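Local structure of putative dimetal phosphatase (Danio rerio, 2NXF) at residues A[295-306]-A[310-321]. The protein probably hydrolyses ADP-ribose and CDP-alcohols such as CDP-choline, as a dinuclear-metal phosphatase of the calcineurin-like phosphoesterase family. Numbering follows the deposited sequence.
Sequences AFATAYLYEDRM and GRGRVEDLTITY
Two consecutive antiparallel hairpins, built from strands 295-301, 305-312 and 317-320, form the edge of a mixed sheet, and residues 295-306 and 310-321 meet at both ends of this meander. At one end Arg-311 N donates to Phe-296 O (3.0 Å), and the Arg-311 side chain folds back over the Phe-296 ring. The bend at chi2 (68°) lays CD over one ring face, a CH-pi contact 4.0 Å from the centroid, and brings the guanidinium across the ring's far rim, the two planes 34° apart. A flexible arginine suits this place: its aliphatic part packs on the phenyl while NH1 donates to Thr-298 OG1 (3.0 Å), which sits 18° out of the guanidinium plane. Glu-50 anchors both partners, by a salt bridge to Arg-311 and a hydrogen bond from Thr-298. Gly-312 adopts the positive phi of the type II' turn from Arg-311 to Val-314, whose CG2 packs on Ala-295 CB.

At the other end Met-306 and Ile-319 exchange two backbone bonds, and their side chains run side by side, Met-306 SE (selenomethionine) 4.0 Å from Ile-319 CD1. Tyr-321 extends the pairing through N to Asp-304 O, and a tyrosine suits the place because one face of its flat ring lies against the Asp-304–Arg-305 peptide while OH donates to Tyr-302 O (2.7 Å) from the ring's edge. Replacing it by an alanine is likely to leave Tyr-302 O without this donor and that peptide without its packing ring. Asp-304 OD1 takes Arg-305 NH1 by its syn lone pair, in a salt bridge. The Ala-295 side chain lies about 12 Å from a bound zinc ion, and the meander, whose strand 295-301 runs antiparallel to strand 6-11, fits the two-sheet core of calcineurin-like metallophosphoesterases.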
loop_
_atom_site.group_PDB
_atom_site.type_symbol
_atom_site.label_atom_id
_atom_site.label_comp_id
_atom_site.label_asym_id
_atom_site.label_seq_id
_atom_site.Cartn_x
_atom_site.Cartn_y
_atom_site.Cartn_z
ATOM N N ALA A 295 -7.733 -7.127 11.628
ATOM C CA ALA A 295 -6.712 -6.140 11.224
ATOM C C ALA A 295 -7.289 -5.093 10.304
ATOM O O ALA A 295 -7.339 -5.277 9.087
ATOM C CB ALA A 295 -5.518 -6.831 10.534
ATOM N N PHE A 296 -7.752 -3.995 10.883
ATOM C CA PHE A 296 -8.107 -2.841 10.089
ATOM C C PHE A 296 -8.132 -1.646 11.027
ATOM O O PHE A 296 -7.919 -1.784 12.235
ATOM C CB PHE A 296 -9.463 -3.022 9.359
ATOM C CG PHE A 296 -10.678 -2.839 10.245
ATOM C CD1 PHE A 296 -11.421 -1.650 10.216
ATOM C CD2 PHE A 296 -11.096 -3.861 11.091
ATOM C CE1 PHE A 296 -12.559 -1.482 11.043
ATOM C CE2 PHE A 296 -12.246 -3.709 11.910
ATOM C CZ PHE A 296 -12.966 -2.517 11.890
ATOM N N ALA A 297 -8.354 -0.467 10.467
ATOM C CA ALA A 297 -8.421 0.717 11.310
ATOM C C ALA A 297 -9.391 1.749 10.745
ATOM O O ALA A 297 -9.829 1.649 9.579
ATOM C CB ALA A 297 -7.020 1.322 11.445
ATOM N N THR A 298 -9.659 2.759 11.555
ATOM C CA THR A 298 -10.323 3.975 11.110
ATOM C C THR A 298 -9.464 5.136 11.587
ATOM O O THR A 298 -9.048 5.165 12.748
ATOM C CB THR A 298 -11.733 4.099 11.702
ATOM O OG1 THR A 298 -12.473 2.908 11.391
ATOM C CG2 THR A 298 -12.455 5.321 11.120
ATOM N N ALA A 299 -9.215 6.087 10.694
ATOM C CA ALA A 299 -8.400 7.237 11.038
ATOM C C ALA A 299 -9.263 8.478 11.100
ATOM O O ALA A 299 -10.157 8.677 10.266
ATOM C CB ALA A 299 -7.265 7.420 10.034
ATOM N N TYR A 300 -8.976 9.297 12.104
ATOM C CA TYR A 300 -9.682 10.541 12.340
ATOM C C TYR A 300 -8.675 11.690 12.268
ATOM O O TYR A 300 -7.737 11.739 13.054
ATOM C CB TYR A 300 -10.343 10.503 13.726
ATOM C CG TYR A 300 -11.398 9.424 13.872
ATOM C CD1 TYR A 300 -12.746 9.738 13.711
ATOM C CD2 TYR A 300 -11.052 8.105 14.164
ATOM C CE1 TYR A 300 -13.731 8.769 13.833
ATOM C CE2 TYR A 300 -12.040 7.114 14.297
ATOM C CZ TYR A 300 -13.380 7.472 14.117
ATOM O OH TYR A 300 -14.381 6.531 14.241
ATOM N N LEU A 301 -8.888 12.609 11.324
ATOM C CA LEU A 301 -8.060 13.792 11.183
ATOM C C LEU A 301 -8.755 14.947 11.886
ATOM O O LEU A 301 -9.848 15.356 11.494
ATOM C CB LEU A 301 -7.834 14.124 9.700
ATOM C CG LEU A 301 -7.041 13.082 8.906
ATOM C CD1 LEU A 301 -7.123 13.395 7.408
ATOM C CD2 LEU A 301 -5.580 13.026 9.379
ATOM N N TYR A 302 -8.125 15.440 12.951
ATOM C CA TYR A 302 -8.591 16.630 13.643
ATOM C C TYR A 302 -7.721 17.817 13.244
ATOM O O TYR A 302 -6.756 17.666 12.482
ATOM C CB TYR A 302 -8.538 16.433 15.162
ATOM C CG TYR A 302 -9.408 15.315 15.669
ATOM C CD1 TYR A 302 -10.720 15.567 16.086
ATOM C CD2 TYR A 302 -8.917 14.010 15.751
ATOM C CE1 TYR A 302 -11.525 14.542 16.561
ATOM C CE2 TYR A 302 -9.711 12.983 16.224
ATOM C CZ TYR A 302 -11.008 13.260 16.626
ATOM O OH TYR A 302 -11.795 12.236 17.095
ATOM N N GLU A 303 -8.043 18.990 13.781
ATOM C CA GLU A 303 -7.254 20.170 13.475
ATOM C C GLU A 303 -5.866 20.139 14.118
ATOM O O GLU A 303 -4.951 20.792 13.623
ATOM C CB GLU A 303 -8.032 21.452 13.814
ATOM C CG GLU A 303 -9.354 21.502 13.055
ATOM C CD GLU A 303 -10.054 22.839 13.093
ATOM O OE1 GLU A 303 -10.057 23.492 14.157
ATOM O OE2 GLU A 303 -10.622 23.220 12.045
ATOM N N ASP A 304 -5.698 19.344 15.181
ATOM C CA ASP A 304 -4.441 19.325 15.931
ATOM C C ASP A 304 -3.728 17.972 16.020
ATOM O O ASP A 304 -2.581 17.907 16.475
ATOM C CB ASP A 304 -4.664 19.890 17.340
ATOM C CG ASP A 304 -5.509 18.980 18.222
ATOM O OD1 ASP A 304 -6.381 18.236 17.716
ATOM O OD2 ASP A 304 -5.299 19.024 19.448
ATOM N N ARG A 305 -4.397 16.907 15.577
ATOM C CA ARG A 305 -3.866 15.551 15.690
ATOM C C ARG A 305 -4.608 14.611 14.763
ATOM O O ARG A 305 -5.718 14.912 14.318
ATOM C CB ARG A 305 -4.012 15.040 17.122
ATOM C CG ARG A 305 -5.450 14.735 17.518
ATOM C CD ARG A 305 -5.650 14.827 19.009
ATOM N NE ARG A 305 -6.960 14.302 19.392
ATOM C CZ ARG A 305 -8.100 14.988 19.335
ATOM N NH1 ARG A 305 -8.119 16.247 18.909
ATOM N NH2 ARG A 305 -9.234 14.410 19.726
HETATM N N MSE A 306 -3.980 13.472 14.480
HETATM C CA MSE A 306 -4.651 12.371 13.815
HETATM C C MSE A 306 -4.711 11.222 14.805
HETATM O O MSE A 306 -3.718 10.926 15.483
HETATM C CB MSE A 306 -3.887 11.933 12.569
HETATM C CG MSE A 306 -4.395 10.643 11.999
HETATM SE SE MSE A 306 -3.429 10.101 10.405
HETATM C CE MSE A 306 -3.192 8.259 10.890
ATOM N N GLY A 310 -7.338 1.203 15.822
ATOM C CA GLY A 310 -7.077 -0.099 15.215
ATOM C C GLY A 310 -7.875 -1.171 15.909
ATOM O O GLY A 310 -8.297 -0.990 17.062
ATOM N N ARG A 311 -8.099 -2.271 15.189
ATOM C CA ARG A 311 -8.759 -3.450 15.725
ATOM C C ARG A 311 -7.845 -4.649 15.618
ATOM O O ARG A 311 -7.107 -4.791 14.644
ATOM C CB ARG A 311 -10.030 -3.773 14.935
ATOM C CG ARG A 311 -11.226 -2.916 15.263
ATOM C CD ARG A 311 -11.102 -1.458 14.833
ATOM N NE ARG A 311 -12.441 -0.914 14.626
ATOM C CZ ARG A 311 -12.709 0.215 13.985
ATOM N NH1 ARG A 311 -11.726 0.976 13.513
ATOM N NH2 ARG A 311 -13.972 0.573 13.816
ATOM N N GLY A 312 -7.935 -5.519 16.623
ATOM C CA GLY A 312 -7.250 -6.796 16.599
ATOM C C GLY A 312 -5.747 -6.609 16.628
ATOM O O GLY A 312 -5.200 -6.140 17.632
ATOM N N ARG A 313 -5.092 -6.975 15.528
ATOM C CA ARG A 313 -3.632 -6.892 15.422
ATOM C C ARG A 313 -3.112 -5.464 15.244
ATOM O O ARG A 313 -1.906 -5.225 15.416
ATOM C CB ARG A 313 -3.132 -7.781 14.277
ATOM C CG ARG A 313 -3.505 -9.243 14.486
ATOM C CD ARG A 313 -3.022 -10.109 13.340
ATOM N NE ARG A 313 -1.609 -9.913 13.069
ATOM C CZ ARG A 313 -1.071 -9.737 11.865
ATOM N NH1 ARG A 313 -1.805 -9.739 10.752
ATOM N NH2 ARG A 313 0.238 -9.568 11.783
ATOM N N VAL A 314 -4.001 -4.533 14.871
ATOM C CA VAL A 314 -3.586 -3.134 14.638
ATOM C C VAL A 314 -3.768 -2.304 15.916
ATOM O O VAL A 314 -4.893 -2.159 16.421
ATOM C CB VAL A 314 -4.404 -2.468 13.525
ATOM C CG1 VAL A 314 -3.917 -1.006 13.318
ATOM C CG2 VAL A 314 -4.335 -3.271 12.229
ATOM N N GLU A 315 -2.673 -1.774 16.466
ATOM C CA GLU A 315 -2.779 -0.959 17.684
ATOM C C GLU A 315 -3.155 0.478 17.336
ATOM O O GLU A 315 -2.816 0.968 16.250
ATOM C CB GLU A 315 -1.461 -0.955 18.460
ATOM C CG GLU A 315 -1.216 -2.209 19.314
ATOM C CD GLU A 315 -2.107 -2.289 20.563
ATOM O OE1 GLU A 315 -1.917 -1.486 21.528
ATOM O OE2 GLU A 315 -2.982 -3.192 20.572
ATOM N N ASP A 316 -3.837 1.156 18.264
ATOM C CA ASP A 316 -4.159 2.581 18.067
ATOM C C ASP A 316 -2.864 3.393 17.956
ATOM O O ASP A 316 -1.808 2.981 18.442
ATOM C CB ASP A 316 -4.924 3.167 19.270
ATOM C CG ASP A 316 -6.326 2.605 19.445
ATOM O OD1 ASP A 316 -6.811 1.817 18.611
ATOM O OD2 ASP A 316 -6.948 2.975 20.474
ATOM N N LEU A 317 -2.985 4.592 17.395
ATOM C CA LEU A 317 -1.865 5.507 17.285
ATOM C C LEU A 317 -2.409 6.917 17.217
ATOM O O LEU A 317 -3.435 7.154 16.571
ATOM C CB LEU A 317 -1.082 5.190 16.004
ATOM C CG LEU A 317 0.270 5.818 15.715
ATOM C CD1 LEU A 317 1.235 5.731 16.885
ATOM C CD2 LEU A 317 0.831 5.086 14.506
ATOM N N THR A 318 -1.728 7.845 17.880
ATOM C CA THR A 318 -2.063 9.263 17.769
ATOM C C THR A 318 -0.827 10.016 17.272
ATOM O O THR A 318 0.276 9.827 17.793
ATOM C CB THR A 318 -2.577 9.845 19.118
ATOM O OG1 THR A 318 -3.761 9.145 19.520
ATOM C CG2 THR A 318 -2.898 11.346 18.996
ATOM N N ILE A 319 -1.011 10.856 16.256
ATOM C CA ILE A 319 0.053 11.755 15.814
ATOM C C ILE A 319 -0.359 13.178 16.161
ATOM O O ILE A 319 -1.354 13.672 15.655
ATOM C CB ILE A 319 0.297 11.707 14.288
ATOM C CG1 ILE A 319 0.394 10.273 13.768
ATOM C CG2 ILE A 319 1.533 12.587 13.931
ATOM C CD1 ILE A 319 0.155 10.186 12.251
ATOM N N THR A 320 0.410 13.821 17.027
ATOM C CA THR A 320 0.186 15.229 17.347
ATOM C C THR A 320 0.902 16.060 16.277
ATOM O O THR A 320 2.044 15.753 15.899
ATOM C CB THR A 320 0.665 15.551 18.769
ATOM O OG1 THR A 320 0.079 14.612 19.690
ATOM C CG2 THR A 320 0.257 16.960 19.159
ATOM N N TYR A 321 0.219 17.064 15.730
ATOM C CA TYR A 321 0.783 17.800 14.597
ATOM C C TYR A 321 1.911 18.723 15.046
ATOM O O TYR A 321 1.853 19.288 16.123
ATOM C CB TYR A 321 -0.273 18.643 13.884
ATOM C CG TYR A 321 -1.449 17.912 13.271
ATOM C CD1 TYR A 321 -2.614 18.617 12.967
ATOM C CD2 TYR A 321 -1.409 16.545 12.986
ATOM C CE1 TYR A 321 -3.703 18.001 12.408
ATOM C CE2 TYR A 321 -2.506 15.909 12.411
ATOM C CZ TYR A 321 -3.656 16.643 12.141
ATOM O OH TYR A 321 -4.759 16.048 11.591
HETATM O O HOH W 1 -0.541 19.782 17.227
#